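PDB 6HXI: succinyl-CoA ligase (ADP-forming) subunit alpha from Methanosaeta concilii, which belongs to the succinyl-CoA synthetase family of CoA ligases, carries a citrate synthase-like region toward its C-terminus and is seen here with coenzyme A bound. Local coordinates for residues B[116-129]-B[204-216]. Residues are numbered along the deposited sequence; the frame is centred on the assembly and turned at random.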
ATOM      1  N   VAL B 116     -49.195   1.410  17.745  1.00 35.40           N
ATOM      2  CA  VAL B 116     -49.363  -0.043  17.825  1.00 36.14           C
ATOM      3  C   VAL B 116     -50.864  -0.372  17.672  1.00 41.32           C
ATOM      4  O   VAL B 116     -51.682   0.220  18.381  1.00 42.82           O
ATOM      5  CB  VAL B 116     -48.761  -0.643  19.136  1.00 40.20           C
ATOM      6  CG1 VAL B 116     -48.996  -2.153  19.232  1.00 39.93           C
ATOM      7  CG2 VAL B 116     -47.269  -0.328  19.262  1.00 39.53           C
ATOM      8  N   PRO B 117     -51.257  -1.316  16.778  1.00 37.47           N
ATOM      9  CA  PRO B 117     -52.691  -1.665  16.652  1.00 37.42           C
ATOM     10  C   PRO B 117     -53.340  -2.014  17.968  1.00 40.69           C
ATOM     11  O   PRO B 117     -52.711  -2.620  18.833  1.00 39.06           O
ATOM     12  CB  PRO B 117     -52.690  -2.878  15.713  1.00 39.17           C
ATOM     13  CG  PRO B 117     -51.478  -2.691  14.901  1.00 43.65           C
ATOM     14  CD  PRO B 117     -50.439  -2.105  15.838  1.00 37.69           C
ATOM     15  N   GLU B 118     -54.614  -1.629  18.117  1.00 41.39           N
ATOM     16  CA  GLU B 118     -55.411  -1.891  19.324  1.00 40.92           C
ATOM     17  C   GLU B 118     -55.545  -3.390  19.579  1.00 44.51           C
ATOM     18  O   GLU B 118     -55.427  -3.813  20.732  1.00 44.00           O
ATOM     19  CB  GLU B 118     -56.761  -1.195  19.230  1.00 43.42           C
ATOM     20  CG  GLU B 118     -56.642   0.313  19.357  1.00 55.25           C
ATOM     21  CD  GLU B 118     -57.820   1.179  18.942  1.00 65.88           C
ATOM     22  OE1 GLU B 118     -58.930   0.640  18.739  1.00 51.69           O
ATOM     23  OE2 GLU B 118     -57.630   2.412  18.846  1.00 64.70           O
ATOM     24  N   ARG B 119     -55.700  -4.195  18.495  1.00 41.43           N
ATOM     25  CA  ARG B 119     -55.791  -5.654  18.605  1.00 42.81           C
ATOM     26  C   ARG B 119     -54.513  -6.299  19.211  1.00 45.02           C
ATOM     27  O   ARG B 119     -54.621  -7.152  20.089  1.00 44.25           O
ATOM     28  CB  ARG B 119     -56.187  -6.311  17.275  1.00 45.85           C
ATOM     29  CG  ARG B 119     -56.145  -7.832  17.361  1.00 50.98           C
ATOM     30  CD  ARG B 119     -56.919  -8.580  16.307  1.00 57.13           C
ATOM     31  NE  ARG B 119     -56.767 -10.016  16.542  1.00 65.31           N
ATOM     32  CZ  ARG B 119     -57.479 -10.724  17.418  1.00 85.96           C
ATOM     33  NH1 ARG B 119     -57.248 -12.022  17.575  1.00 75.95           N
ATOM     34  NH2 ARG B 119     -58.435 -10.140  18.140  1.00 68.42           N
ATOM     35  N   GLN B 120     -53.331  -5.864  18.752  1.00 40.21           N
ATOM     36  CA  GLN B 120     -52.013  -6.285  19.223  1.00 38.51           C
ATOM     37  C   GLN B 120     -51.829  -5.948  20.709  1.00 43.03           C
ATOM     38  O   GLN B 120     -51.374  -6.807  21.472  1.00 41.57           O
ATOM     39  CB  GLN B 120     -50.913  -5.625  18.390  1.00 38.11           C
ATOM     40  CG  GLN B 120     -50.767  -6.235  16.981  1.00 39.26           C
ATOM     41  CD  GLN B 120     -49.688  -5.570  16.159  1.00 52.31           C
ATOM     42  OE1 GLN B 120     -48.756  -4.951  16.678  1.00 42.57           O
ATOM     43  NE2 GLN B 120     -49.804  -5.647  14.846  1.00 51.10           N
ATOM     44  N   SER B 121     -52.232  -4.723  21.125  1.00 40.38           N
ATOM     45  CA  SER B 121     -52.152  -4.287  22.533  1.00 39.98           C
ATOM     46  C   SER B 121     -53.050  -5.140  23.424  1.00 45.71           C
ATOM     47  O   SER B 121     -52.618  -5.526  24.510  1.00 47.35           O
ATOM     48  CB  SER B 121     -52.498  -2.818  22.661  1.00 42.60           C
ATOM     49  OG  SER B 121     -51.445  -2.094  22.063  1.00 56.73           O
ATOM     50  N   ARG B 122     -54.284  -5.448  22.970  0.76 41.27           N
ATOM     51  CA  ARG B 122     -55.212  -6.315  23.703  0.76 41.63           C
ATOM     52  C   ARG B 122     -54.604  -7.721  23.869  0.76 45.89           C
ATOM     53  O   ARG B 122     -54.689  -8.300  24.949  0.76 44.59           O
ATOM     54  CB  ARG B 122     -56.548  -6.435  22.968  0.76 41.36           C
ATOM     55  CG  ARG B 122     -57.438  -5.227  23.076  0.76 42.09           C
ATOM     56  CD  ARG B 122     -58.866  -5.561  22.679  0.76 42.80           C
ATOM     57  NE  ARG B 122     -59.008  -5.830  21.244  0.76 44.25           N
ATOM     58  CZ  ARG B 122     -59.188  -4.890  20.319  0.76 53.48           C
ATOM     59  NH1 ARG B 122     -59.320  -5.225  19.043  0.76 32.01           N
ATOM     60  NH2 ARG B 122     -59.277  -3.612  20.670  0.76 36.30           N
ATOM     61  N   VAL B 123     -53.971  -8.253  22.809  1.00 44.17           N
ATOM     62  CA  VAL B 123     -53.310  -9.579  22.856  1.00 44.86           C
ATOM     63  C   VAL B 123     -52.092  -9.546  23.815  1.00 50.62           C
ATOM     64  O   VAL B 123     -51.890 -10.514  24.540  1.00 52.62           O
ATOM     65  CB  VAL B 123     -52.973 -10.156  21.461  1.00 47.05           C
ATOM     66  CG1 VAL B 123     -52.124 -11.426  21.575  1.00 46.84           C
ATOM     67  CG2 VAL B 123     -54.254 -10.426  20.665  1.00 47.24           C
ATOM     68  N   MET B 124     -51.344  -8.421  23.867  1.00 44.51           N
ATOM     69  CA  MET B 124     -50.206  -8.277  24.783  1.00 44.29           C
ATOM     70  C   MET B 124     -50.681  -8.215  26.237  1.00 47.80           C
ATOM     71  O   MET B 124     -50.121  -8.907  27.086  1.00 48.99           O
ATOM     72  CB  MET B 124     -49.350  -7.048  24.432  1.00 46.04           C
ATOM     73  CG  MET B 124     -48.600  -7.219  23.131  1.00 51.06           C
ATOM     74  SD  MET B 124     -47.383  -5.938  22.766  1.00 55.78           S
ATOM     75  CE  MET B 124     -48.420  -4.576  22.340  1.00 51.49           C
ATOM     76  N   ALA B 125     -51.734  -7.401  26.504  1.00 42.97           N
ATOM     77  CA  ALA B 125     -52.371  -7.219  27.810  1.00 43.68           C
ATOM     78  C   ALA B 125     -52.883  -8.527  28.347  1.00 50.38           C
ATOM     79  O   ALA B 125     -52.589  -8.845  29.497  1.00 52.97           O
ATOM     80  CB  ALA B 125     -53.514  -6.210  27.720  1.00 44.38           C
ATOM     81  N   ALA B 126     -53.628  -9.305  27.513  1.00 45.70           N
ATOM     82  CA  ALA B 126     -54.175 -10.608  27.880  1.00 45.62           C
ATOM     83  C   ALA B 126     -53.035 -11.627  28.138  1.00 50.91           C
ATOM     84  O   ALA B 126     -53.114 -12.390  29.105  1.00 52.12           O
ATOM     85  CB  ALA B 126     -55.090 -11.106  26.785  1.00 46.58           C
ATOM     86  N   THR B 127     -51.970 -11.611  27.299  1.00 45.84           N
ATOM     87  CA  THR B 127     -50.805 -12.485  27.455  1.00 46.76           C
ATOM     88  C   THR B 127     -50.140 -12.182  28.798  1.00 53.33           C
ATOM     89  O   THR B 127     -49.835 -13.104  29.548  1.00 54.18           O
ATOM     90  CB  THR B 127     -49.853 -12.357  26.246  1.00 48.93           C
ATOM     91  OG1 THR B 127     -50.537 -12.819  25.089  1.00 48.24           O
ATOM     92  CG2 THR B 127     -48.573 -13.169  26.397  1.00 44.37           C
ATOM     93  N   ALA B 128     -50.005 -10.891  29.124  1.00 50.96           N
ATOM     94  CA  ALA B 128     -49.414 -10.427  30.376  1.00 51.38           C
ATOM     95  C   ALA B 128     -50.198 -10.903  31.583  1.00 54.58           C
ATOM     96  O   ALA B 128     -49.609 -11.481  32.499  1.00 54.15           O
ATOM     97  CB  ALA B 128     -49.285  -8.904  30.370  1.00 51.32           C
ATOM     98  N   ARG B 129     -51.525 -10.722  31.559  1.00 52.04           N
ATOM     99  CA  ARG B 129     -52.433 -11.120  32.649  1.00 54.02           C
ATOM    100  C   ARG B 129     -52.424 -12.636  32.884  1.00 57.52           C
ATOM    101  O   ARG B 129     -52.335 -13.060  34.033  1.00 59.89           O
ATOM    102  CB  ARG B 129     -53.868 -10.562  32.441  1.00 56.74           C
ATOM    103  CG  ARG B 129     -53.911  -9.023  32.476  1.00 71.99           C
ATOM    104  CD  ARG B 129     -55.301  -8.414  32.317  1.00 88.35           C
ATOM    105  NE  ARG B 129     -55.322  -7.241  31.426  1.00100.99           N
ATOM    106  CZ  ARG B 129     -54.972  -5.998  31.768  1.00108.55           C
ATOM    107  NH1 ARG B 129     -55.044  -5.013  30.881  1.00 93.40           N
ATOM    108  NH2 ARG B 129     -54.541  -5.733  32.997  1.00 86.36           N
ATOM    109  N   GLY B 204     -51.282   6.476  26.127  1.00 43.49           N
ATOM    110  CA  GLY B 204     -52.562   7.049  25.724  1.00 44.44           C
ATOM    111  C   GLY B 204     -53.400   6.217  24.773  1.00 48.18           C
ATOM    112  O   GLY B 204     -54.357   6.720  24.180  1.00 50.14           O
ATOM    113  N   ASP B 205     -53.068   4.944  24.630  1.00 42.26           N
ATOM    114  CA  ASP B 205     -53.802   4.066  23.744  1.00 42.17           C
ATOM    115  C   ASP B 205     -55.122   3.604  24.385  1.00 46.35           C
ATOM    116  O   ASP B 205     -55.205   3.489  25.615  1.00 47.20           O
ATOM    117  CB  ASP B 205     -52.920   2.876  23.310  1.00 43.29           C
ATOM    118  CG  ASP B 205     -51.804   3.198  22.302  1.00 52.88           C
ATOM    119  OD1 ASP B 205     -51.846   4.281  21.679  1.00 55.19           O
ATOM    120  OD2 ASP B 205     -50.917   2.356  22.113  1.00 55.53           O
ATOM    121  N   ARG B 206     -56.154   3.353  23.550  1.00 41.76           N
ATOM    122  CA  ARG B 206     -57.469   2.892  24.014  1.00 43.76           C
ATOM    123  C   ARG B 206     -57.403   1.557  24.805  1.00 47.59           C
ATOM    124  O   ARG B 206     -58.186   1.365  25.736  1.00 48.22           O
ATOM    125  CB  ARG B 206     -58.465   2.779  22.837  1.00 44.31           C
ATOM    126  CG  ARG B 206     -59.917   2.782  23.310  1.00 50.39           C
ATOM    127  CD  ARG B 206     -60.947   3.001  22.209  1.00 67.16           C
ATOM    128  NE  ARG B 206     -60.997   4.387  21.742  1.00 77.98           N
ATOM    129  CZ  ARG B 206     -61.840   5.296  22.206  1.00 87.45           C
ATOM    130  NH1 ARG B 206     -61.827   6.528  21.721  1.00 74.34           N
ATOM    131  NH2 ARG B 206     -62.706   4.981  23.160  1.00 71.71           N
ATOM    132  N   TYR B 207     -56.474   0.656  24.429  1.00 43.00           N
ATOM    133  CA  TYR B 207     -56.317  -0.659  25.048  1.00 43.26           C
ATOM    134  C   TYR B 207     -54.903  -0.794  25.569  1.00 47.26           C
ATOM    135  O   TYR B 207     -54.021  -1.211  24.821  1.00 48.12           O
ATOM    136  CB  TYR B 207     -56.693  -1.775  24.049  1.00 44.38           C
ATOM    137  CG  TYR B 207     -58.116  -1.642  23.559  1.00 47.43           C
ATOM    138  CD1 TYR B 207     -59.180  -2.183  24.284  1.00 50.59           C
ATOM    139  CD2 TYR B 207     -58.415  -0.913  22.409  1.00 48.20           C
ATOM    140  CE1 TYR B 207     -60.503  -2.017  23.865  1.00 50.54           C
ATOM    141  CE2 TYR B 207     -59.734  -0.739  21.983  1.00 49.85           C
ATOM    142  CZ  TYR B 207     -60.772  -1.296  22.714  1.00 54.59           C
ATOM    143  OH  TYR B 207     -62.063  -1.110  22.302  1.00 55.80           O
ATOM    144  N   PRO B 208     -54.610  -0.361  26.815  1.00 42.96           N
ATOM    145  CA  PRO B 208     -53.208  -0.432  27.273  1.00 42.61           C
ATOM    146  C   PRO B 208     -52.809  -1.837  27.727  1.00 48.53           C
ATOM    147  O   PRO B 208     -53.672  -2.692  27.893  1.00 48.60           O
ATOM    148  CB  PRO B 208     -53.172   0.580  28.416  1.00 44.50           C
ATOM    149  CG  PRO B 208     -54.605   0.530  28.995  1.00 48.30           C
ATOM    150  CD  PRO B 208     -55.511   0.190  27.861  1.00 43.69           C
ATOM    151  N   GLY B 209     -51.506  -2.059  27.921  1.00 44.44           N
ATOM    152  CA  GLY B 209     -50.967  -3.327  28.401  1.00 44.25           C
ATOM    153  C   GLY B 209     -51.372  -3.560  29.841  1.00 48.58           C
ATOM    154  O   GLY B 209     -51.626  -4.698  30.250  1.00 51.22           O
ATOM    155  N   SER B 210     -51.466  -2.455  30.608  1.00 42.59           N
ATOM    156  CA  SER B 210     -51.896  -2.431  32.001  1.00 42.63           C
ATOM    157  C   SER B 210     -52.714  -1.162  32.209  1.00 49.40           C
ATOM    158  O   SER B 210     -52.377  -0.102  31.666  1.00 50.00           O
ATOM    159  CB  SER B 210     -50.699  -2.445  32.948  1.00 44.38           C
ATOM    160  OG  SER B 210     -49.782  -1.399  32.666  1.00 47.96           O
ATOM    161  N   ASN B 211     -53.814  -1.284  32.944  1.00 46.54           N
ATOM    162  CA  ASN B 211     -54.712  -0.183  33.245  1.00 47.40           C
ATOM    163  C   ASN B 211     -54.183   0.575  34.448  1.00 53.53           C
ATOM    164  O   ASN B 211     -53.305   0.072  35.152  1.00 52.65           O
ATOM    165  CB  ASN B 211     -56.136  -0.725  33.490  1.00 51.50           C
ATOM    166  CG  ASN B 211     -56.776  -1.199  32.197  1.00 70.65           C
ATOM    167  OD1 ASN B 211     -56.791  -2.395  31.886  1.00 66.03           O
ATOM    168  ND2 ASN B 211     -57.199  -0.253  31.351  1.00 54.89           N
ATOM    169  N   MET B 212     -54.681   1.794  34.673  1.00 52.12           N
ATOM    170  CA  MET B 212     -54.234   2.595  35.807  1.00 52.79           C
ATOM    171  C   MET B 212     -54.463   1.874  37.131  1.00 56.82           C
ATOM    172  O   MET B 212     -53.587   1.928  38.001  1.00 56.78           O
ATOM    173  CB  MET B 212     -54.921   3.964  35.833  1.00 56.20           C
ATOM    174  CG  MET B 212     -54.373   4.948  34.820  1.00 59.21           C
ATOM    175  SD  MET B 212     -55.355   6.464  34.900  1.00 65.21           S
ATOM    176  CE  MET B 212     -54.495   7.429  33.896  1.00 60.86           C
ATOM    177  N   LEU B 213     -55.623   1.185  37.279  1.00 54.29           N
ATOM    178  CA  LEU B 213     -55.980   0.466  38.513  1.00 54.99           C
ATOM    179  C   LEU B 213     -54.964  -0.592  38.912  1.00 57.83           C
ATOM    180  O   LEU B 213     -54.708  -0.727  40.103  1.00 59.29           O
ATOM    181  CB  LEU B 213     -57.405  -0.128  38.482  1.00 56.33           C
ATOM    182  CG  LEU B 213     -57.896  -0.789  39.797  1.00 62.48           C
ATOM    183  CD1 LEU B 213     -57.970   0.223  40.960  1.00 63.75           C
ATOM    184  CD2 LEU B 213     -59.210  -1.519  39.592  1.00 65.84           C
ATOM    185  N   ASP B 214     -54.356  -1.307  37.937  1.00 53.02           N
ATOM    186  CA  ASP B 214     -53.335  -2.331  38.204  1.00 51.87           C
ATOM    187  C   ASP B 214     -52.242  -1.733  39.100  1.00 55.08           C
ATOM    188  O   ASP B 214     -51.964  -2.280  40.182  1.00 55.25           O
ATOM    189  CB  ASP B 214     -52.724  -2.864  36.885  1.00 52.30           C
ATOM    190  CG  ASP B 214     -53.714  -3.407  35.863  1.00 67.23           C
ATOM    191  OD1 ASP B 214     -54.941  -3.333  36.117  1.00 68.90           O
ATOM    192  OD2 ASP B 214     -53.261  -3.899  34.800  1.00 72.92           O
ATOM    193  N   HIS B 215     -51.697  -0.555  38.673  1.00 49.62           N
ATOM    194  CA  HIS B 215     -50.669   0.199  39.377  1.00 48.65           C
ATOM    195  C   HIS B 215     -51.194   0.809  40.655  1.00 54.28           C
ATOM    196  O   HIS B 215     -50.492   0.711  41.650  1.00 54.46           O
ATOM    197  CB  HIS B 215     -49.994   1.227  38.466  1.00 47.46           C
ATOM    198  CG  HIS B 215     -49.512   0.611  37.179  1.00 49.34           C
ATOM    199  ND1 HIS B 215     -48.378  -0.180  37.138  1.00 50.45           N
ATOM    200  CD2 HIS B 215     -50.076   0.622  35.952  1.00 50.17           C
ATOM    201  CE1 HIS B 215     -48.272  -0.607  35.891  1.00 48.70           C
ATOM    202  NE2 HIS B 215     -49.264  -0.145  35.135  1.00 49.28           N
ATOM    203  N   ILE B 216     -52.443   1.362  40.668  1.00 51.79           N
ATOM    204  CA  ILE B 216     -53.050   1.949  41.874  1.00 52.93           C
ATOM    205  C   ILE B 216     -53.180   0.893  42.987  1.00 59.28           C
ATOM    206  O   ILE B 216     -52.913   1.198  44.162  1.00 59.11           O
ATOM    207  CB  ILE B 216     -54.382   2.715  41.594  1.00 56.37           C
ATOM    208  CG1 ILE B 216     -54.103   3.997  40.781  1.00 55.17           C
ATOM    209  CG2 ILE B 216     -55.121   3.062  42.909  1.00 57.89           C
ATOM    210  CD1 ILE B 216     -55.324   4.777  40.266  1.00 56.99           C
TER
HETATM  211  O   HOH W   1     -52.175   0.283  21.190  1.00 40.62           O
HETATM  212  O   HOH W   2     -48.874   2.433  20.332  1.00 47.75           O
HETATM  213  O   HOH W   3     -55.498   2.987  20.854  1.00 42.05           O
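Arg122 lies over one face of the Tyr207 ring in a cation-pi contact, CZ 4.4 Å from the ring centroid; the side chain was modelled in two conformers, and this less certain geometry holds for the one described. The guanidinium stands upright on the ring, their planes 87° apart, with NH2 dipping toward CE2. CD packs over the ring in CH-pi contact, and a bend at chi3 (-70°) carries the guanidinium on over the same face. Glu118 OE1, hydrogen-bonded to Gln3 of the citrate lyase chain, makes van der Waals contact with the ring edge, while Ser124 of that chain accepts from the Tyr207 hydroxyl. The CA atoms come closest at Ala125 and Gly209, 4.2 Å apart, and a CA-H...O contact runs from Ala125 CA to Gly209 O (3.6 Å). Helix 118-130 follows strand 108-111 of the N-terminal, Rossmann-like CoA-binding domain, whereas 204-211 leads from strand 196-201 of the second sheet into helix 212-221, so the contact joins the two sheet domains. At the far end Arg129 NH2 forms a salt bridge to the syn side of Asp214 OD2 (2.9 Å), bent to 136° at the hydrogen. Water bridges serve the other end: one water accepts from Ser121 OG (2.6 Å) and donates to Val116 O and Asp205 OD2, and a second links Val116 N to Asp205 OD2.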